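Local atomic coordinates of SusD superfamily protein (Bacteroides fragilis NCTC 9343, PDB entry 3NQP), a protein that probably binds glycans at the outer membrane of the bacterium, as SusD itself does. Residues G304-I309 / T337-Y342. Numbering follows the deposited sequence. Where two conformers were deposited one is given.
Sequences GDALDI and TFIASY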
ATOM      1  N   GLY A 304     -30.314  -5.858   1.270  1.00 13.46           N
ATOM      2  CA  GLY A 304     -30.543  -5.830  -0.167  1.00 14.95           C
ATOM      3  C   GLY A 304     -29.247  -5.456  -0.896  1.00 14.71           C
ATOM      4  O   GLY A 304     -28.174  -5.971  -0.579  1.00 14.20           O
ATOM      5  N   ASP A 305     -29.341  -4.584  -1.887  1.00 12.54           N
ATOM      6  CA  ASP A 305     -28.171  -4.129  -2.611  1.00 12.44           C
ATOM      7  C   ASP A 305     -27.832  -2.725  -2.136  1.00 12.94           C
ATOM      8  O   ASP A 305     -27.860  -1.760  -2.917  1.00 14.06           O
ATOM      9  CB  ASP A 305     -28.421  -4.122  -4.125  1.00 11.93           C
ATOM     10  CG  ASP A 305     -27.206  -3.697  -4.904  1.00 13.83           C
ATOM     11  OD1 ASP A 305     -26.112  -3.632  -4.327  1.00 12.77           O
ATOM     12  OD2 ASP A 305     -27.308  -3.488  -6.107  1.00 12.75           O
ATOM     13  N   ALA A 306     -27.486  -2.616  -0.859  1.00 12.30           N
ATOM     14  CA  ALA A 306     -27.307  -1.325  -0.196  1.00 14.43           C
ATOM     15  C   ALA A 306     -26.204  -0.469  -0.827  1.00 16.60           C
ATOM     16  O   ALA A 306     -26.300   0.709  -0.787  1.00 16.87           O
ATOM     17  CB  ALA A 306     -27.015  -1.550   1.282  1.00 13.67           C
ATOM     18  N   LEU A 307     -25.158  -1.086  -1.397  1.00 11.15           N
ATOM     19  CA  LEU A 307     -24.061  -0.346  -2.063  1.00 14.29           C
ATOM     20  C   LEU A 307     -24.319   0.001  -3.513  1.00 15.58           C
ATOM     21  O   LEU A 307     -23.568   0.767  -4.094  1.00 16.21           O
ATOM     22  CB  LEU A 307     -22.750  -1.101  -1.970  1.00 11.16           C
ATOM     23  CG  LEU A 307     -22.226  -1.242  -0.539  1.00 17.26           C
ATOM     24  CD1 LEU A 307     -20.837  -1.879  -0.562  1.00  9.32           C
ATOM     25  CD2 LEU A 307     -22.210   0.069   0.283  1.00 14.44           C
ATOM     26  N   ASP A 308     -25.401  -0.526  -4.093  0.80 16.29           N
ATOM     27  CA  ASP A 308     -25.642  -0.383  -5.530  0.80 16.20           C
ATOM     28  C   ASP A 308     -24.461  -0.945  -6.327  0.80 14.44           C
ATOM     29  O   ASP A 308     -23.767  -0.253  -7.094  0.80 13.96           O
ATOM     30  CB  ASP A 308     -25.955   1.067  -5.924  0.80 16.61           C
ATOM     31  CG  ASP A 308     -26.633   1.169  -7.301  0.80 19.92           C
ATOM     32  OD1 ASP A 308     -26.910   0.141  -7.965  0.80 15.05           O
ATOM     33  OD2 ASP A 308     -26.886   2.301  -7.723  0.80 18.93           O
ATOM     34  N   ILE A 309     -24.265  -2.234  -6.158  1.00 12.03           N
ATOM     35  CA  ILE A 309     -23.264  -2.934  -6.937  1.00 11.07           C
ATOM     36  C   ILE A 309     -23.899  -4.030  -7.821  1.00 11.93           C
ATOM     37  O   ILE A 309     -23.187  -4.695  -8.549  1.00 10.51           O
ATOM     38  CB  ILE A 309     -22.175  -3.535  -6.026  1.00 11.03           C
ATOM     39  CG1 ILE A 309     -22.778  -4.567  -5.120  1.00  7.26           C
ATOM     40  CG2 ILE A 309     -21.394  -2.408  -5.228  1.00  7.61           C
ATOM     41  CD1 ILE A 309     -21.787  -5.540  -4.376  1.00  9.41           C
ATOM     42  N   THR A 337     -15.407   4.120   4.712  1.00 12.56           N
ATOM     43  CA  THR A 337     -14.648   2.953   4.371  1.00 12.10           C
ATOM     44  C   THR A 337     -15.556   1.731   4.292  1.00 12.27           C
ATOM     45  O   THR A 337     -15.371   0.882   3.408  1.00 11.34           O
ATOM     46  CB  THR A 337     -13.470   2.707   5.402  1.00  9.53           C
ATOM     47  OG1 THR A 337     -12.617   3.886   5.486  1.00 12.22           O
ATOM     48  CG2 THR A 337     -12.665   1.446   5.002  1.00 12.58           C
ATOM     49  N   PHE A 338     -16.508   1.634   5.229  1.00 10.91           N
ATOM     50  CA  PHE A 338     -17.281   0.463   5.430  1.00 10.97           C
ATOM     51  C   PHE A 338     -18.798   0.715   5.441  1.00 11.18           C
ATOM     52  O   PHE A 338     -19.264   1.792   5.809  1.00 12.05           O
ATOM     53  CB  PHE A 338     -16.982  -0.114   6.797  1.00 11.53           C
ATOM     54  CG  PHE A 338     -15.631  -0.733   6.949  1.00 10.87           C
ATOM     55  CD1 PHE A 338     -15.325  -1.941   6.358  1.00 12.87           C
ATOM     56  CD2 PHE A 338     -14.711  -0.164   7.803  1.00  8.87           C
ATOM     57  CE1 PHE A 338     -14.086  -2.542   6.582  1.00 12.25           C
ATOM     58  CE2 PHE A 338     -13.440  -0.770   7.990  1.00 11.15           C
ATOM     59  CZ  PHE A 338     -13.181  -1.954   7.408  1.00  8.66           C
ATOM     60  N   ILE A 339     -19.552  -0.315   5.050  1.00 11.98           N
ATOM     61  CA  ILE A 339     -20.953  -0.450   5.434  1.00  9.23           C
ATOM     62  C   ILE A 339     -21.049  -1.719   6.262  1.00 11.94           C
ATOM     63  O   ILE A 339     -20.378  -2.710   5.983  1.00 11.15           O
ATOM     64  CB  ILE A 339     -21.959  -0.508   4.222  1.00 12.35           C
ATOM     65  CG1 ILE A 339     -23.419  -0.405   4.726  1.00 13.88           C
ATOM     66  CG2 ILE A 339     -21.700  -1.759   3.323  1.00  7.56           C
ATOM     67  CD1 ILE A 339     -24.527  -0.243   3.572  1.00 11.15           C
ATOM     68  N   ALA A 340     -21.880  -1.695   7.307  1.00 13.02           N
ATOM     69  CA  ALA A 340     -22.022  -2.859   8.186  1.00 11.66           C
ATOM     70  C   ALA A 340     -23.317  -3.619   7.856  1.00 14.90           C
ATOM     71  O   ALA A 340     -24.342  -3.022   7.486  1.00 12.29           O
ATOM     72  CB  ALA A 340     -22.026  -2.393   9.649  1.00  9.79           C
ATOM     73  N   SER A 341     -23.278  -4.936   8.018  1.00 15.39           N
ATOM     74  CA  SER A 341     -24.485  -5.752   7.928  1.00 11.81           C
ATOM     75  C   SER A 341     -24.711  -6.381   9.296  1.00 10.25           C
ATOM     76  O   SER A 341     -23.756  -6.752   9.997  1.00 10.10           O
ATOM     77  CB  SER A 341     -24.377  -6.808   6.811  1.00 13.92           C
ATOM     78  OG  SER A 341     -23.293  -7.721   6.988  1.00  9.69           O
ATOM     79  N   TYR A 342     -25.975  -6.514   9.653  1.00 11.67           N
ATOM     80  CA  TYR A 342     -26.389  -6.928  10.997  1.00 13.57           C
ATOM     81  C   TYR A 342     -27.372  -8.117  10.952  1.00 14.38           C
ATOM     82  O   TYR A 342     -28.205  -8.195  10.070  1.00 17.44           O
ATOM     83  CB  TYR A 342     -27.111  -5.783  11.711  1.00 14.89           C
ATOM     84  CG  TYR A 342     -26.260  -4.581  11.982  1.00 11.73           C
ATOM     85  CD1 TYR A 342     -25.991  -3.653  10.985  1.00 21.41           C
ATOM     86  CD2 TYR A 342     -25.672  -4.391  13.226  1.00 11.18           C
ATOM     87  CE1 TYR A 342     -25.186  -2.564  11.237  1.00 18.65           C
ATOM     88  CE2 TYR A 342     -24.882  -3.325  13.475  1.00 15.63           C
ATOM     89  CZ  TYR A 342     -24.635  -2.411  12.490  1.00 15.88           C
ATOM     90  OH  TYR A 342     -23.815  -1.321  12.752  1.00 18.08           O
TER
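Ala306 points at Ile339, and the end of the Leu307 side chain reaches it, from the middle of a type I beta turn that runs from Asp305 to Asp308. Ile339 lies on strand 338-344, just past the end of helix 333-337. The backbones stay well apart: Leu307 CA and Ile339 CA, the nearest pair, are 8.1 Å from each other. Apolar side chains alone bridge the gap. Ile339 meets the turn with two methyl groups. Its CG1 is anti to the backbone N (chi1 -170°), and the extended branch carries Ile339 CD1 to Ala306 CB at 3.6 Å. Ile339 CG2 rests against the fork of Leu307, 3.6 Å from Leu307 CD2 and 3.9 Å from Leu307 CG. The Leu307 and Ile339 side chains lie alongside one another, pointing opposite ways. Asp308 N to Asp305 O (3.0 Å) closes the turn. Asp305 OD1 also holds the next residue, accepting Ile309 N with its syn lone pair at 3.0 Å, nearly straight at 172°. Tyr285 OH bonds Asp305 OD1 and Leu307 N, from earlier in the same loop. The contact thus joins the loop between strand 265-269 and helix 321-325 to a two-stranded antiparallel sheet, where Ile339 pairs through its backbone with His357 of strand 351-358. Phe338 points away and packs on Val323 of helix 321-325.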